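SufC protein (Thermus thermophilus, PDB 2D2E) binds and probably hydrolyses ATP as a cytoplasmic ABC-type ATPase of the Suf system, which serves iron-sulfur cluster assembly. Local coordinates at residues Gly36-Gly39 / Ala40-Thr44; Glu235-Gly238 / Tyr239-Lys243. All coordinates share one frame; numbering follows the deposited sequence.

Interaction 1: Gly36-Gly39 / Ala40-Thr44; sequences GPNG and AGKST
NZ of Lys-42 is gripped from several sides: it donates to OD1 of Asn-38 at 2.8 Å, gives a second bond to water 2 at 2.9 Å, and is also bonded to OG1 of Thr-170. The ammonium meets OD1 in the plane of the Asn-38 amide, with a C=O...N angle of 156°. CG of Lys-42 lies between its backbone N and carbonyl carbon (chi1 64°), and the chain runs extended back over the loop until a bend at chi4 (56°) turns NZ to the asparagine. This is one of two modelled conformers, so the tip may be mobile. CE passes 3.2 Å from O of Gly-36. Water 2 also accepts from N of Gly-39, at 3.0 Å, tying the lysine tip to the loop backbone. The loop makes a type II turn from Pro-37 to Ala-40, closed by a weak bond from Ala-40 N to Pro-37 O (3.3 Å), while CB of Ala-40 rests 3.9 Å from CD of Pro-37. Water 1 bridges Pro-37 O to N of Lys-42 in the first helical turn. Gly-36, Gly-39 and Gly-41 have backbone angles at which a CB would strike the preceding carbonyl O. This is the P-loop (Walker A motif): Gly-39, Gly-41, Lys-42, Ser-43 and Thr-44 bind ADP in another structure of this protein; none is bound here. The loop links strand 31-35, in the middle of the mixed sheet, to helix 42-50, and Ser-43 is bonded to Asp-168 at the end of strand 164-168, beyond strand 195-199.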
loop_
_atom_site.group_PDB
_atom_site.type_symbol
_atom_site.label_atom_id
_atom_site.label_comp_id
_atom_site.label_asym_id
_atom_site.label_seq_id
_atom_site.Cartn_x
_atom_site.Cartn_y
_atom_site.Cartn_z
ATOM N N GLY A 36 -14.333 -3.745 -0.425
ATOM C CA GLY A 36 -15.485 -3.176 -1.088
ATOM C C GLY A 36 -15.701 -3.790 -2.451
ATOM O O GLY A 36 -14.844 -4.520 -2.955
ATOM N N PRO A 37 -16.861 -3.537 -3.059
ATOM C CA PRO A 37 -17.152 -4.063 -4.389
ATOM C C PRO A 37 -16.170 -3.324 -5.313
ATOM O O PRO A 37 -15.744 -2.211 -4.994
ATOM C CB PRO A 37 -18.591 -3.604 -4.633
ATOM C CG PRO A 37 -19.170 -3.475 -3.242
ATOM C CD PRO A 37 -18.033 -2.857 -2.472
ATOM N N ASN A 38 -15.784 -3.922 -6.435
ATOM C CA ASN A 38 -14.870 -3.212 -7.329
ATOM C C ASN A 38 -15.585 -2.016 -7.981
ATOM O O ASN A 38 -16.768 -2.098 -8.319
ATOM C CB ASN A 38 -14.312 -4.164 -8.383
ATOM C CG ASN A 38 -13.434 -5.239 -7.771
ATOM O OD1 ASN A 38 -12.611 -4.957 -6.895
ATOM N ND2 ASN A 38 -13.599 -6.477 -8.228
ATOM N N GLY A 39 -14.883 -0.896 -8.104
ATOM C CA GLY A 39 -15.492 0.282 -8.688
ATOM C C GLY A 39 -16.236 1.157 -7.689
ATOM O O GLY A 39 -16.706 2.237 -8.056
ATOM N N ALA A 40 -16.339 0.711 -6.435
ATOM C CA ALA A 40 -17.041 1.489 -5.412
ATOM C C ALA A 40 -16.133 2.516 -4.734
ATOM O O ALA A 40 -16.552 3.205 -3.804
ATOM C CB ALA A 40 -17.676 0.565 -4.378
ATOM N N GLY A 41 -14.890 2.613 -5.210
ATOM C CA GLY A 41 -13.986 3.622 -4.695
ATOM C C GLY A 41 -12.694 3.239 -4.002
ATOM O O GLY A 41 -11.782 4.057 -3.914
ATOM N N LYS A 42 -12.591 1.999 -3.539
ATOM C CA LYS A 42 -11.392 1.586 -2.810
ATOM C C LYS A 42 -10.089 1.767 -3.581
ATOM O O LYS A 42 -9.103 2.283 -3.041
ATOM C CB LYS A 42 -11.529 0.125 -2.344
ATOM C CG LYS A 42 -11.628 -0.905 -3.476
ATOM C CD LYS A 42 -11.695 -2.340 -2.937
ATOM C CE LYS A 42 -12.073 -3.345 -4.038
ATOM N NZ LYS A 42 -11.152 -3.301 -5.232
ATOM N N SER A 43 -10.071 1.353 -4.842
ATOM C CA SER A 43 -8.861 1.468 -5.630
ATOM C C SER A 43 -8.625 2.894 -6.100
ATOM O O SER A 43 -7.472 3.292 -6.246
ATOM C CB SER A 43 -8.873 0.487 -6.800
ATOM O OG SER A 43 -8.746 -0.850 -6.329
ATOM N N THR A 44 -9.707 3.649 -6.296
ATOM C CA THR A 44 -9.575 5.045 -6.675
ATOM C C THR A 44 -8.923 5.787 -5.497
ATOM O O THR A 44 -8.060 6.660 -5.698
ATOM C CB THR A 44 -10.942 5.651 -7.003
ATOM O OG1 THR A 44 -11.380 5.133 -8.272
ATOM C CG2 THR A 44 -10.871 7.186 -7.078
HETATM O O HOH W 1 -14.973 -0.078 -2.936
HETATM O O HOH W 2 -12.100 -1.229 -6.950
#

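Interaction 2: Glu235-Gly238 / Tyr239-Lys243; sequences EAKG and YEWLK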
loop_
_atom_site.group_PDB
_atom_site.type_symbol
_atom_site.label_atom_id
_atom_site.label_comp_id
_atom_site.label_asym_id
_atom_site.label_seq_id
_atom_site.Cartn_x
_atom_site.Cartn_y
_atom_site.Cartn_z
ATOM N N GLU A 235 -16.884 -12.295 3.417
ATOM C CA GLU A 235 -16.473 -13.351 2.515
ATOM C C GLU A 235 -17.523 -14.471 2.474
ATOM O O GLU A 235 -17.830 -15.013 1.411
ATOM C CB GLU A 235 -15.114 -13.906 2.932
ATOM C CG GLU A 235 -14.426 -14.714 1.842
ATOM C CD GLU A 235 -14.239 -13.954 0.529
ATOM O OE1 GLU A 235 -14.065 -12.688 0.503
ATOM O OE2 GLU A 235 -14.241 -14.622 -0.520
ATOM N N ALA A 236 -18.087 -14.801 3.624
ATOM C CA ALA A 236 -19.099 -15.860 3.677
ATOM C C ALA A 236 -20.408 -15.475 2.988
ATOM O O ALA A 236 -20.969 -16.265 2.218
ATOM C CB ALA A 236 -19.375 -16.244 5.146
ATOM N N LYS A 237 -20.880 -14.257 3.245
ATOM C CA LYS A 237 -22.164 -13.810 2.708
ATOM C C LYS A 237 -22.194 -12.964 1.457
ATOM O O LYS A 237 -23.212 -12.947 0.759
ATOM C CB LYS A 237 -22.949 -13.082 3.799
ATOM C CG LYS A 237 -23.396 -14.003 4.920
ATOM C CD LYS A 237 -24.038 -13.211 6.059
ATOM C CE LYS A 237 -24.519 -14.125 7.172
ATOM N NZ LYS A 237 -24.973 -13.327 8.348
ATOM N N GLY A 238 -21.113 -12.242 1.180
ATOM C CA GLY A 238 -21.084 -11.405 -0.010
ATOM C C GLY A 238 -21.363 -9.928 0.239
ATOM O O GLY A 238 -21.925 -9.529 1.269
ATOM N N TYR A 239 -20.980 -9.090 -0.713
ATOM C CA TYR A 239 -21.183 -7.661 -0.526
ATOM C C TYR A 239 -22.648 -7.231 -0.500
ATOM O O TYR A 239 -22.992 -6.288 0.214
ATOM C CB TYR A 239 -20.415 -6.878 -1.588
ATOM C CG TYR A 239 -18.920 -6.841 -1.307
ATOM C CD1 TYR A 239 -18.035 -7.653 -2.008
ATOM C CD2 TYR A 239 -18.408 -5.979 -0.339
ATOM C CE1 TYR A 239 -16.655 -7.602 -1.757
ATOM C CE2 TYR A 239 -17.045 -5.915 -0.074
ATOM C CZ TYR A 239 -16.171 -6.728 -0.789
ATOM O OH TYR A 239 -14.818 -6.649 -0.545
ATOM N N GLU A 240 -23.509 -7.933 -1.243
ATOM C CA GLU A 240 -24.931 -7.585 -1.278
ATOM C C GLU A 240 -25.542 -7.687 0.103
ATOM O O GLU A 240 -26.417 -6.902 0.462
ATOM C CB GLU A 240 -25.692 -8.489 -2.250
ATOM C CG GLU A 240 -25.256 -8.307 -3.692
ATOM C CD GLU A 240 -25.454 -6.881 -4.176
ATOM O OE1 GLU A 240 -24.709 -6.449 -5.086
ATOM O OE2 GLU A 240 -26.360 -6.196 -3.650
ATOM N N TRP A 241 -25.082 -8.665 0.872
ATOM C CA TRP A 241 -25.573 -8.847 2.228
ATOM C C TRP A 241 -25.296 -7.600 3.055
ATOM O O TRP A 241 -26.179 -7.088 3.744
ATOM C CB TRP A 241 -24.900 -10.048 2.893
ATOM C CG TRP A 241 -24.898 -9.954 4.389
ATOM C CD1 TRP A 241 -25.961 -10.138 5.226
ATOM C CD2 TRP A 241 -23.796 -9.561 5.223
ATOM N NE1 TRP A 241 -25.595 -9.882 6.526
ATOM C CE2 TRP A 241 -24.270 -9.525 6.553
ATOM C CE3 TRP A 241 -22.452 -9.235 4.972
ATOM C CZ2 TRP A 241 -23.454 -9.172 7.634
ATOM C CZ3 TRP A 241 -21.636 -8.884 6.045
ATOM C CH2 TRP A 241 -22.143 -8.857 7.364
ATOM N N LEU A 242 -24.059 -7.111 2.992
ATOM C CA LEU A 242 -23.689 -5.931 3.756
ATOM C C LEU A 242 -24.418 -4.672 3.309
ATOM O O LEU A 242 -24.797 -3.842 4.141
ATOM C CB LEU A 242 -22.174 -5.703 3.692
ATOM C CG LEU A 242 -21.652 -4.519 4.512
ATOM C CD1 LEU A 242 -21.928 -4.711 5.997
ATOM C CD2 LEU A 242 -20.152 -4.396 4.271
ATOM N N LYS A 243 -24.620 -4.526 2.005
ATOM C CA LYS A 243 -25.314 -3.356 1.490
ATOM C C LYS A 243 -26.668 -3.238 2.183
ATOM O O LYS A 243 -27.090 -2.140 2.546
ATOM C CB LYS A 243 -25.511 -3.466 -0.029
ATOM C CG LYS A 243 -26.320 -2.317 -0.631
ATOM C CD LYS A 243 -26.847 -2.645 -2.026
ATOM C CE LYS A 243 -25.741 -2.681 -3.063
ATOM N NZ LYS A 243 -26.300 -2.818 -4.446
HETATM O O HOH W 3 -24.620 -11.102 -0.608
#
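Lys-237 lies along one face of the Trp-241 indole. Its CB starts the contact, 3.7 Å from both CB and CG of the tryptophan. CG stands beside the lysine's own backbone N (chi1 -68°), and from there the chain is extended, which carries CD over the five-membered ring. CD sits 3.5 Å from the centroid of that ring and only 1° off its normal, a CH-pi contact made squarely over the face. The tip then passes beyond the ring: NZ is 4.5 Å from the same centroid and 35° off the normal, an off-centre cation-pi contact, and its salt bridge goes to Glu-233, one turn earlier in the helix. O of Gly-238 approaches the indole differently, near the ring plane at its edge, 3.8 Å from CE3 of Trp-241. The same oxygen takes a weak bond from Trp-241 N (3.3 Å), and water 3 donates to Lys-237 O and accepts a weak bond from that N. With an alanine in place of Trp-241, CD and NZ lose their aromatic partner, and the lysine would probably be held chiefly by Glu-233 and freer to turn. Gly-238, with positive phi, ends helix 228-237 and is also the N-cap of helix 239-244. The arrangement is a helix-glycine-helix junction at the protein surface, spanned by these CH-pi and cation-pi contacts, near the C-terminal end of the ABC ATPase fold.

Both interactions are glycine-dependent turns leading into a helix, but interaction 1 is partly buried at the nucleotide site and joins a central strand to helix 42-50, whereas interaction 2 lies at the surface and joins two helices near the C-terminus. Polar grips and waters dominate the first; an aliphatic chain laid on an indole dominates the second. Tyr-239 connects them: its OH lies 2.9 Å from N of Gly-36, a probable hydrogen bond, and its CD2 packs 3.8 Å from CD of Pro-37. The same hydroxyl is bonded to O of His-201, and helix 239-244 thus meets the start of the P-loop through Tyr-239.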